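Local coordinates for invasion protein InvA (Salmonella enterica, PDB 2X49), which takes part in invasion of the intestinal epithelium as a type III secretion export apparatus protein, represented here by its C-terminal domain, at residues 8-14 / 44-50; 54-59 / 70-75; 171-176 / 205-211; 200-204 / 214-218. Residue numbers count along the deposited sequence, not the author numbering.

The four contacts fall into two groups. Interactions 1 and 2 belong to one mixed sheet, ordered 46-50, 10-14, 58-63, 66-72, and they touch: Val14 CG1 lies 3.4 Å from Ile59 CD1, and Leu13 O lies 3.6 Å from Leu54 CD1. Interactions 3 and 4, with centres about 9 Å apart, alternate along the chain and share one helical region, where Glu208 CG is 3.6 Å from Leu214 N and Arg176 CD is 4.2 Å from Leu214 CD2. The centres of interactions 2 and 3 are about 43 Å apart, on opposite sides of the chain's centre. A bound mercury ion lies about 3 Å from the Phe71 side chain of interaction 2.

Interaction 1. Residues 8-14 / 44-50; sequences VPLILLV and PEVLLRD
Leucine and valine side chains form the apolar centre on the sheet face that carries Leu10, Leu12, Val46 and Leu48. Leu12 (chi1 m, chi2 t) puts CD1 4.0 Å from Val46 CG1 and 3.9 Å from Leu48 CD2, while Leu10 CD1 lies 4.0 Å from Val46 CG2 and 3.9 Å from Pro44 CD. Helix 27-39 packs on this face through Leu27 and Leu31, as in a right-handed beta-alpha-beta crossover whose parallel strands are joined by helical chain. Strands 10-14 and 46-50 run side by side in extended conformation, their axes 4.6 Å apart at closest approach and inclined at 29°. Their register pairs Leu10 with Val46 through Val14 with Asp50, CA atoms 4.8 to 5.0 Å apart. A parallel ladder joins them: Leu10 N to Glu45 O 2.8 Å, Leu47 N to Leu10 O 2.9 Å, Leu12 N to Leu47 O 2.9 Å, Arg49 N to Leu12 O 3.0 Å and Val14 N to Arg49 O 2.9 Å. On the other face, the Ile11 and Leu13 side, Arg49 lays its guanidinium against Ile11, NH2 3.7 Å from CD1, and its CB meets Leu13 CD2 at 3.7 Å. At the C-terminal end Asp50 forms salt bridges with Lys16 and Arg19. The backbone ladder thus fixes the register, while apolar packing joins one face to the helical layer and charge gathers at the strand end.

Interaction 2. Residues 54-59 / 70-75; sequences LDDNSI and QFTVYF
Residues 58-59 and 70-72 pair antiparallel in the beta hairpin of strands 58-63 and 66-72, at the end remote from its turn. Ser58 faces Thr72 as a non-hydrogen-bonded pair (CA-CA 4.6 Å), and Ile59 faces Phe71 as a hydrogen-bonded pair (5.1 Å) through Phe71 N to Ile59 O, 2.7 Å, and Ile59 N to Phe71 O, 2.9 Å. Val73 N to Asn57 O, 3.0 Å, carries the ladder one step further. Before strand 58-63 the chain makes a type I turn from Asp55 to Ser58. Asp55 (chi1 p) closes an Asx turn there: its OD1 accepts from Asn57 N at 2.8 Å and from Ser58 OG at 2.6 Å. Tyr74 centres an inverse gamma turn and lies beside Asn57, whose CB sits over the tyrosine ring, 4.3 Å from its centroid in a CH-pi contact. Phe71 points to the same face as Ile59 and packs on helix 125-139 through Cys132 and Leu133. The Phe75 ring edge meets Ile59, CZ to CD1 4.0 Å, and Asp56 O lies 3.5 Å from Phe75 CD2. Asn57 (chi1 m) also reaches across to the backbone just past Tyr74, OD1 accepting a weak hydrogen bond from Phe75 N at 3.4 Å.

Interaction 3. Residues 171-176 / 205-211; sequences HATVQR and APREKDV
His171 lays the face of its imidazole over Pro206: CG of the proline sits 3.7 Å from the ring centroid and 14° off its normal, a CH-pi contact made with the histidine at chi1 m. The CA atoms of these two residues are 5.2 Å apart. Beside them Ala172 CB meets Ala205 CB at 4.1 Å. Lys209 folds back (chi1 m, chi2 m) so that NZ donates to Ala205 O at 2.9 Å and, weakly, to His171 O at 3.3 Å; a water bridges NZ (2.9 Å) to His171 ND1 (2.6 Å). The contact thus joins two interhelical connections of an all-helical region, the lead-in to helix 174-185 and the loop between helices 194-204 and 211-221. Each ends in an N-cap. Thr173 (chi1 p) accepts from Arg176 N through OG1 at 3.2 Å, and Asp210 (chi1 t) receives Asn213 N on OD2 while its OD1 binds Ser259. Within the loop, Glu208 OE2 accepts from Asp210 N at 3.0 Å. From the first turn of helix 174-185, Arg176 (chi1 t, chi2 p, chi3 p) bends across to the loop, NH1 donating to Lys209 O at 2.8 Å. A second water accepts from Arg176 NH1 and donates to Glu208 O, both at 2.8 Å. Val211, whose CB points toward residues 171-176, places CG2 over one face of the guanidinium and 4.0 Å from Arg176 CD.

Interaction 4. Residues 200-204 / 214-218; sequences ALALW and LVEHI
Helices 194-204 and 211-221, consecutive and linked by a short loop, form a helix-loop-helix pair, splayed some 50° from antiparallel: the axes of segments 200-204 and 214-218 approach to 9.9 Å, with N-to-C directions at 130°. Ala200 lies nearest Ile218, CA-CA 5.9 Å, and Trp204 nearest Leu214, 6.9 Å. One bump is Ile218 (chi1 m, chi2 m), whose CD1 fills the hollow between Ala200, Leu201 and Trp204: it is 3.7 Å from Ala200 CB, 4.0 Å from Leu201 CD2 and 4.4 Å from Trp204 CB. The small alanine leaves room for the methyl to come close to the helix backbone, 3.7 Å from Ala200 C. Leu214 (chi1 t, chi2 p) fits one turn earlier, CD2 3.9 Å from Leu201 CD2 and CD1 3.7 Å from Trp204 CB. Helix 174-185 packs against the same neighbourhood, Val180 touching Leu214 and Leu184 touching Ile218. Trp204 and His217, both at chi1 m with CB pointing toward the other helix, lie flat on each other in an offset stack: the indole six-membered ring and the imidazole have centroids 3.8 Å apart and planes at 6°. Over the five-membered ring of Trp204 sits His217 CB, 3.6 Å from its centroid.

Interaction 1. Residues 8-14 / 44-50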
# COMPACT_ATOMS: atom_id res chain seq x y z
N VAL A 8 21.73 3.93 -4.16
CA VAL A 8 20.99 4.05 -2.90
C VAL A 8 20.44 2.72 -2.38
O VAL A 8 19.23 2.52 -2.34
CB VAL A 8 19.78 5.01 -3.02
CG1 VAL A 8 18.78 4.53 -4.11
CG2 VAL A 8 19.08 5.13 -1.66
N PRO A 9 21.31 1.83 -1.91
CA PRO A 9 20.76 0.54 -1.41
C PRO A 9 19.89 0.60 -0.20
O PRO A 9 20.00 1.46 0.66
CB PRO A 9 22.02 -0.26 -1.07
CG PRO A 9 23.08 0.81 -0.84
CD PRO A 9 22.76 1.92 -1.76
N LEU A 10 18.97 -0.33 -0.17
CA LEU A 10 18.12 -0.54 0.99
C LEU A 10 18.89 -1.40 1.96
O LEU A 10 19.66 -2.24 1.55
CB LEU A 10 16.84 -1.29 0.57
CG LEU A 10 15.93 -0.56 -0.41
CD1 LEU A 10 14.93 -1.55 -0.96
CD2 LEU A 10 15.28 0.61 0.24
N ILE A 11 18.68 -1.19 3.26
CA ILE A 11 19.36 -1.99 4.28
C ILE A 11 18.30 -2.56 5.20
O ILE A 11 17.39 -1.86 5.61
CB ILE A 11 20.38 -1.20 5.12
CG1 ILE A 11 21.48 -0.65 4.23
CG2 ILE A 11 20.98 -2.09 6.26
CD1 ILE A 11 22.38 0.39 4.89
N LEU A 12 18.38 -3.86 5.43
CA LEU A 12 17.55 -4.52 6.46
C LEU A 12 18.45 -4.92 7.61
O LEU A 12 19.39 -5.67 7.44
CB LEU A 12 16.87 -5.76 5.92
CG LEU A 12 15.98 -5.60 4.71
CD1 LEU A 12 15.41 -6.91 4.17
CD2 LEU A 12 14.85 -4.70 5.07
N LEU A 13 18.19 -4.37 8.77
CA LEU A 13 18.90 -4.82 10.00
C LEU A 13 18.09 -6.02 10.51
O LEU A 13 16.90 -5.96 10.68
CB LEU A 13 18.95 -3.73 11.07
CG LEU A 13 19.56 -2.36 10.72
CD1 LEU A 13 19.56 -1.46 11.91
CD2 LEU A 13 20.94 -2.55 10.08
N VAL A 14 18.81 -7.12 10.71
CA VAL A 14 18.23 -8.41 11.11
C VAL A 14 18.96 -8.95 12.35
O VAL A 14 20.07 -8.55 12.65
CB VAL A 14 18.30 -9.43 9.95
CG1 VAL A 14 17.64 -8.81 8.67
CG2 VAL A 14 19.74 -9.84 9.66
N PRO A 44 16.09 -0.94 -5.43
CA PRO A 44 17.54 -0.97 -5.32
C PRO A 44 18.01 -2.28 -4.72
O PRO A 44 17.21 -3.10 -4.28
CB PRO A 44 17.83 0.11 -4.27
CG PRO A 44 16.61 0.97 -4.26
CD PRO A 44 15.50 0.04 -4.50
N GLU A 45 19.30 -2.43 -4.74
CA GLU A 45 19.94 -3.56 -4.02
C GLU A 45 19.57 -3.53 -2.56
O GLU A 45 19.25 -2.49 -1.97
CB GLU A 45 21.46 -3.45 -4.14
CG GLU A 45 22.02 -3.56 -5.54
CD GLU A 45 22.46 -4.95 -5.88
OE1 GLU A 45 22.30 -5.88 -5.05
OE2 GLU A 45 23.05 -5.11 -6.95
N VAL A 46 19.45 -4.72 -2.01
CA VAL A 46 19.07 -4.93 -0.63
C VAL A 46 20.20 -5.60 0.10
O VAL A 46 20.67 -6.66 -0.28
CB VAL A 46 17.83 -5.79 -0.55
CG1 VAL A 46 17.51 -6.13 0.91
CG2 VAL A 46 16.59 -5.13 -1.25
N LEU A 47 20.71 -4.90 1.08
CA LEU A 47 21.83 -5.36 1.94
C LEU A 47 21.27 -5.79 3.30
O LEU A 47 20.40 -5.15 3.88
CB LEU A 47 22.93 -4.29 2.15
CG LEU A 47 23.37 -3.54 0.89
CD1 LEU A 47 24.35 -2.41 1.19
CD2 LEU A 47 24.00 -4.49 -0.11
N LEU A 48 21.75 -6.91 3.77
CA LEU A 48 21.47 -7.35 5.17
C LEU A 48 22.64 -6.99 6.07
O LEU A 48 23.82 -7.15 5.72
CB LEU A 48 21.23 -8.88 5.30
CG LEU A 48 20.15 -9.52 4.43
CD1 LEU A 48 19.92 -11.00 4.82
CD2 LEU A 48 18.85 -8.79 4.35
N ARG A 49 22.28 -6.50 7.25
CA ARG A 49 23.25 -6.12 8.28
C ARG A 49 22.76 -6.63 9.63
O ARG A 49 21.57 -6.60 9.89
CB ARG A 49 23.45 -4.61 8.29
CG ARG A 49 24.37 -4.07 9.33
CD ARG A 49 24.74 -2.58 9.04
NE ARG A 49 25.12 -2.35 7.64
CZ ARG A 49 25.36 -1.15 7.10
NH1 ARG A 49 25.25 -0.06 7.84
NH2 ARG A 49 25.69 -1.03 5.82
N ASP A 50 23.63 -7.16 10.46
CA ASP A 50 23.16 -7.59 11.78
C ASP A 50 22.91 -6.35 12.64
O ASP A 50 23.72 -5.47 12.73
CB ASP A 50 24.19 -8.51 12.44
CG ASP A 50 24.34 -9.84 11.71
OD1 ASP A 50 23.55 -10.14 10.76
OD2 ASP A 50 25.28 -10.58 12.07

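Interaction 2. Residues 54-59 / 70-75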
# COMPACT_ATOMS: atom_id res chain seq x y z
N LEU A 54 18.90 -6.30 18.61
CA LEU A 54 17.63 -6.86 18.12
C LEU A 54 17.31 -8.17 18.76
O LEU A 54 18.18 -9.03 18.84
CB LEU A 54 17.62 -7.05 16.60
CG LEU A 54 17.67 -5.80 15.71
CD1 LEU A 54 17.63 -6.24 14.24
CD2 LEU A 54 16.52 -4.88 16.03
N ASP A 55 16.04 -8.33 19.17
CA ASP A 55 15.53 -9.65 19.59
C ASP A 55 15.37 -10.53 18.38
O ASP A 55 15.67 -10.13 17.25
CB ASP A 55 14.24 -9.63 20.43
CG ASP A 55 12.96 -9.27 19.66
OD1 ASP A 55 12.88 -9.41 18.41
OD2 ASP A 55 12.01 -8.91 20.39
N ASP A 56 14.97 -11.76 18.63
CA ASP A 56 15.01 -12.77 17.55
C ASP A 56 13.93 -12.61 16.48
O ASP A 56 13.87 -13.32 15.47
CB ASP A 56 14.87 -14.21 18.12
CG ASP A 56 16.13 -14.72 18.83
OD1 ASP A 56 17.23 -14.15 18.71
OD2 ASP A 56 15.99 -15.77 19.50
N ASN A 57 13.04 -11.66 16.72
CA ASN A 57 11.79 -11.52 15.94
C ASN A 57 11.55 -10.08 15.48
O ASN A 57 10.44 -9.61 15.38
CB ASN A 57 10.60 -12.04 16.77
CG ASN A 57 10.76 -13.52 17.14
OD1 ASN A 57 10.77 -14.37 16.11
ND2 ASN A 57 10.87 -13.87 18.31
N SER A 58 12.66 -9.39 15.30
CA SER A 58 12.61 -7.97 14.85
C SER A 58 13.44 -7.72 13.61
O SER A 58 14.52 -8.27 13.44
CB SER A 58 13.11 -7.05 16.00
OG SER A 58 12.32 -7.18 17.17
N ILE A 59 12.96 -6.80 12.78
CA ILE A 59 13.66 -6.36 11.54
C ILE A 59 13.52 -4.86 11.42
O ILE A 59 12.48 -4.34 11.74
CB ILE A 59 13.04 -7.01 10.25
CG1 ILE A 59 13.16 -8.56 10.29
CG2 ILE A 59 13.70 -6.45 9.00
CD1 ILE A 59 14.48 -9.10 9.82
N GLN A 70 10.50 -0.26 12.02
CA GLN A 70 10.90 -1.51 12.67
C GLN A 70 9.67 -2.40 12.69
O GLN A 70 8.59 -2.00 13.20
CB GLN A 70 11.43 -1.26 14.09
CG GLN A 70 11.97 -2.53 14.80
CD GLN A 70 12.84 -2.24 16.04
OE1 GLN A 70 13.55 -1.23 16.11
NE2 GLN A 70 12.80 -3.14 17.01
N PHE A 71 9.88 -3.61 12.19
CA PHE A 71 8.86 -4.65 12.07
C PHE A 71 9.09 -5.76 13.09
O PHE A 71 10.20 -6.14 13.40
CB PHE A 71 8.87 -5.30 10.67
CG PHE A 71 8.76 -4.32 9.51
CD1 PHE A 71 7.51 -4.02 8.96
CD2 PHE A 71 9.85 -3.70 8.98
CE1 PHE A 71 7.35 -3.17 7.86
CE2 PHE A 71 9.72 -2.81 7.91
CZ PHE A 71 8.46 -2.51 7.37
N THR A 72 8.00 -6.29 13.57
CA THR A 72 8.03 -7.51 14.38
C THR A 72 7.46 -8.67 13.57
O THR A 72 6.36 -8.59 13.08
CB THR A 72 7.17 -7.29 15.62
OG1 THR A 72 7.74 -6.20 16.39
CG2 THR A 72 6.99 -8.56 16.46
N VAL A 73 8.29 -9.68 13.36
CA VAL A 73 7.93 -10.86 12.61
C VAL A 73 8.27 -12.06 13.48
O VAL A 73 9.43 -12.25 13.79
CB VAL A 73 8.75 -10.96 11.28
CG1 VAL A 73 8.46 -12.29 10.54
CG2 VAL A 73 8.48 -9.78 10.37
N TYR A 74 7.27 -12.84 13.86
CA TYR A 74 7.50 -14.09 14.65
C TYR A 74 7.76 -15.21 13.69
O TYR A 74 6.89 -15.96 13.28
CB TYR A 74 6.35 -14.36 15.68
CG TYR A 74 6.40 -13.39 16.83
CD1 TYR A 74 7.20 -13.63 17.95
CD2 TYR A 74 5.66 -12.20 16.83
CE1 TYR A 74 7.31 -12.76 18.94
CE2 TYR A 74 5.75 -11.32 17.84
CZ TYR A 74 6.56 -11.59 18.91
OH TYR A 74 6.69 -10.70 19.95
N PHE A 75 9.04 -15.37 13.39
CA PHE A 75 9.54 -16.28 12.35
C PHE A 75 9.09 -17.73 12.53
O PHE A 75 8.90 -18.47 11.56
CB PHE A 75 11.07 -16.26 12.23
CG PHE A 75 11.61 -14.96 11.69
CD1 PHE A 75 11.49 -14.68 10.36
CD2 PHE A 75 12.16 -14.01 12.54
CE1 PHE A 75 11.96 -13.47 9.85
CE2 PHE A 75 12.63 -12.77 12.03
CZ PHE A 75 12.53 -12.53 10.69

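Interaction 3. Residues 171-176 / 205-211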
# COMPACT_ATOMS: atom_id res chain seq x y z
N HIS A 171 0.63 14.91 -25.45
CA HIS A 171 -0.29 15.48 -24.44
C HIS A 171 0.22 15.53 -23.00
O HIS A 171 -0.36 16.19 -22.14
CB HIS A 171 -1.68 14.80 -24.50
CG HIS A 171 -2.35 15.00 -25.81
ND1 HIS A 171 -2.91 16.21 -26.16
CD2 HIS A 171 -2.49 14.19 -26.89
CE1 HIS A 171 -3.37 16.13 -27.40
NE2 HIS A 171 -3.16 14.91 -27.85
N ALA A 172 1.27 14.78 -22.76
CA ALA A 172 1.94 14.70 -21.45
C ALA A 172 3.43 14.53 -21.64
O ALA A 172 3.86 13.76 -22.49
CB ALA A 172 1.36 13.52 -20.61
N THR A 173 4.22 15.26 -20.86
CA THR A 173 5.67 15.10 -20.87
C THR A 173 6.08 13.91 -20.03
O THR A 173 5.31 13.43 -19.21
CB THR A 173 6.41 16.29 -20.29
OG1 THR A 173 5.98 16.47 -18.94
CG2 THR A 173 6.10 17.61 -21.11
N VAL A 174 7.33 13.50 -20.24
CA VAL A 174 7.92 12.38 -19.48
C VAL A 174 7.81 12.65 -17.97
O VAL A 174 7.47 11.79 -17.16
CB VAL A 174 9.38 12.09 -19.87
CG1 VAL A 174 9.96 11.07 -18.92
CG2 VAL A 174 9.49 11.60 -21.32
N GLN A 175 8.05 13.89 -17.63
CA GLN A 175 7.95 14.32 -16.22
C GLN A 175 6.56 14.12 -15.65
O GLN A 175 6.37 13.66 -14.51
CB GLN A 175 8.36 15.79 -16.07
CG GLN A 175 8.25 16.28 -14.65
CD GLN A 175 9.20 15.55 -13.69
OE1 GLN A 175 8.69 14.56 -12.95
NE2 GLN A 175 10.38 15.89 -13.62
N ARG A 176 5.58 14.47 -16.46
CA ARG A 176 4.17 14.35 -16.05
C ARG A 176 3.77 12.89 -15.91
O ARG A 176 3.14 12.51 -14.95
CB ARG A 176 3.25 15.10 -17.05
CG ARG A 176 1.82 14.92 -16.83
CD ARG A 176 1.33 15.23 -15.48
NE ARG A 176 1.77 16.49 -14.95
CZ ARG A 176 1.10 17.63 -15.03
NH1 ARG A 176 -0.07 17.68 -15.65
NH2 ARG A 176 1.61 18.72 -14.49
N ALA A 205 -5.22 12.78 -20.63
CA ALA A 205 -4.17 13.82 -20.58
C ALA A 205 -4.48 15.02 -21.50
O ALA A 205 -4.09 16.13 -21.17
CB ALA A 205 -2.76 13.23 -20.88
N PRO A 206 -5.12 14.79 -22.65
CA PRO A 206 -5.41 15.98 -23.47
C PRO A 206 -6.24 17.01 -22.78
O PRO A 206 -6.16 18.20 -23.08
CB PRO A 206 -6.23 15.40 -24.61
CG PRO A 206 -5.67 14.01 -24.76
CD PRO A 206 -5.54 13.57 -23.34
N ARG A 207 -7.13 16.51 -21.95
CA ARG A 207 -8.15 17.35 -21.29
C ARG A 207 -7.91 17.78 -19.85
O ARG A 207 -8.51 18.74 -19.37
CB ARG A 207 -9.50 16.65 -21.35
CG ARG A 207 -10.05 16.58 -22.73
CD ARG A 207 -11.53 16.34 -22.71
NE ARG A 207 -12.01 15.91 -24.00
CZ ARG A 207 -13.27 15.95 -24.38
NH1 ARG A 207 -14.19 16.48 -23.58
NH2 ARG A 207 -13.62 15.49 -25.55
N GLU A 208 -7.08 17.03 -19.15
CA GLU A 208 -6.83 17.32 -17.72
C GLU A 208 -5.35 17.54 -17.47
O GLU A 208 -4.55 16.61 -17.59
CB GLU A 208 -7.33 16.14 -16.86
CG GLU A 208 -7.26 16.44 -15.34
CD GLU A 208 -7.87 17.77 -14.96
OE1 GLU A 208 -9.13 17.90 -14.91
OE2 GLU A 208 -7.11 18.71 -14.66
N LYS A 209 -5.04 18.78 -17.10
CA LYS A 209 -3.65 19.30 -16.96
C LYS A 209 -3.20 19.41 -15.51
O LYS A 209 -2.04 19.67 -15.21
CB LYS A 209 -3.48 20.66 -17.67
CG LYS A 209 -3.73 20.65 -19.20
CD LYS A 209 -2.97 19.57 -19.89
CE LYS A 209 -3.12 19.67 -21.41
NZ LYS A 209 -2.70 18.47 -22.12
N ASP A 210 -4.14 19.19 -14.61
CA ASP A 210 -3.86 19.19 -13.15
C ASP A 210 -3.52 17.76 -12.74
O ASP A 210 -4.27 16.82 -12.96
CB ASP A 210 -5.05 19.70 -12.35
CG ASP A 210 -4.85 19.61 -10.85
OD1 ASP A 210 -4.53 20.66 -10.23
OD2 ASP A 210 -5.04 18.52 -10.27
N VAL A 211 -2.35 17.58 -12.17
CA VAL A 211 -1.85 16.22 -11.97
C VAL A 211 -2.68 15.37 -11.01
O VAL A 211 -2.82 14.17 -11.19
CB VAL A 211 -0.35 16.17 -11.55
CG1 VAL A 211 -0.16 16.64 -10.13
CG2 VAL A 211 0.15 14.77 -11.69
O HOH W 1 -2.95 18.54 -24.97
O HOH W 2 -1.76 16.47 -17.48

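Interaction 4. Residues 200-204 / 214-218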
# COMPACT_ATOMS: atom_id res chain seq x y z
N ALA A 200 -5.09 5.06 -20.94
CA ALA A 200 -5.88 5.99 -20.11
C ALA A 200 -5.31 7.40 -20.12
O ALA A 200 -6.05 8.38 -20.17
CB ALA A 200 -6.03 5.46 -18.64
N LEU A 201 -4.01 7.49 -20.26
CA LEU A 201 -3.37 8.81 -20.39
C LEU A 201 -3.72 9.42 -21.73
O LEU A 201 -3.95 10.64 -21.83
CB LEU A 201 -1.88 8.75 -20.21
CG LEU A 201 -1.42 8.60 -18.78
CD1 LEU A 201 0.05 8.12 -18.71
CD2 LEU A 201 -1.57 9.91 -18.10
N ALA A 202 -3.80 8.59 -22.78
CA ALA A 202 -4.08 9.10 -24.14
C ALA A 202 -5.47 9.69 -24.17
O ALA A 202 -5.75 10.64 -24.94
CB ALA A 202 -3.94 8.02 -25.21
N LEU A 203 -6.32 9.14 -23.33
CA LEU A 203 -7.74 9.56 -23.22
C LEU A 203 -7.89 10.83 -22.39
O LEU A 203 -8.63 11.78 -22.77
CB LEU A 203 -8.63 8.43 -22.67
CG LEU A 203 -10.13 8.67 -22.56
CD1 LEU A 203 -10.72 8.92 -23.95
CD2 LEU A 203 -10.86 7.51 -21.85
N TRP A 204 -7.18 10.88 -21.28
CA TRP A 204 -7.41 11.90 -20.25
C TRP A 204 -6.45 13.06 -20.26
O TRP A 204 -6.81 14.20 -19.97
CB TRP A 204 -7.45 11.25 -18.86
CG TRP A 204 -8.73 10.50 -18.63
CD1 TRP A 204 -8.88 9.13 -18.61
CD2 TRP A 204 -10.02 11.03 -18.35
NE1 TRP A 204 -10.17 8.80 -18.35
CE2 TRP A 204 -10.89 9.94 -18.17
CE3 TRP A 204 -10.52 12.32 -18.21
CZ2 TRP A 204 -12.23 10.10 -17.88
CZ3 TRP A 204 -11.87 12.47 -17.91
CH2 TRP A 204 -12.70 11.37 -17.77
N LEU A 214 -5.81 14.35 -12.73
CA LEU A 214 -5.46 13.36 -13.76
C LEU A 214 -5.29 11.96 -13.16
O LEU A 214 -5.75 10.94 -13.72
CB LEU A 214 -4.18 13.79 -14.55
CG LEU A 214 -3.69 12.85 -15.65
CD1 LEU A 214 -4.79 12.70 -16.71
CD2 LEU A 214 -2.33 13.28 -16.24
N VAL A 215 -4.56 11.91 -12.06
CA VAL A 215 -4.34 10.64 -11.37
C VAL A 215 -5.65 9.95 -11.00
O VAL A 215 -5.80 8.76 -11.18
CB VAL A 215 -3.42 10.76 -10.09
CG1 VAL A 215 -3.50 9.46 -9.30
CG2 VAL A 215 -2.01 11.00 -10.53
N GLU A 216 -6.60 10.74 -10.57
CA GLU A 216 -7.89 10.17 -10.17
C GLU A 216 -8.56 9.48 -11.37
O GLU A 216 -9.26 8.44 -11.24
CB GLU A 216 -8.78 11.23 -9.53
CG GLU A 216 -9.79 10.64 -8.61
CD GLU A 216 -9.19 9.94 -7.36
OE1 GLU A 216 -7.97 10.07 -7.04
OE2 GLU A 216 -9.98 9.26 -6.66
N HIS A 217 -8.46 10.11 -12.54
CA HIS A 217 -9.04 9.54 -13.73
C HIS A 217 -8.35 8.24 -14.13
O HIS A 217 -8.98 7.27 -14.60
CB HIS A 217 -9.07 10.53 -14.90
CG HIS A 217 -9.99 11.69 -14.71
ND1 HIS A 217 -11.36 11.54 -14.59
CD2 HIS A 217 -9.76 13.03 -14.66
CE1 HIS A 217 -11.92 12.73 -14.43
NE2 HIS A 217 -10.97 13.65 -14.49
N ILE A 218 -7.04 8.25 -13.98
CA ILE A 218 -6.21 7.08 -14.32
C ILE A 218 -6.59 5.91 -13.39
O ILE A 218 -6.81 4.76 -13.82
CB ILE A 218 -4.69 7.34 -14.29
CG1 ILE A 218 -4.31 8.48 -15.26
CG2 ILE A 218 -3.92 6.08 -14.62
CD1 ILE A 218 -4.95 8.38 -16.61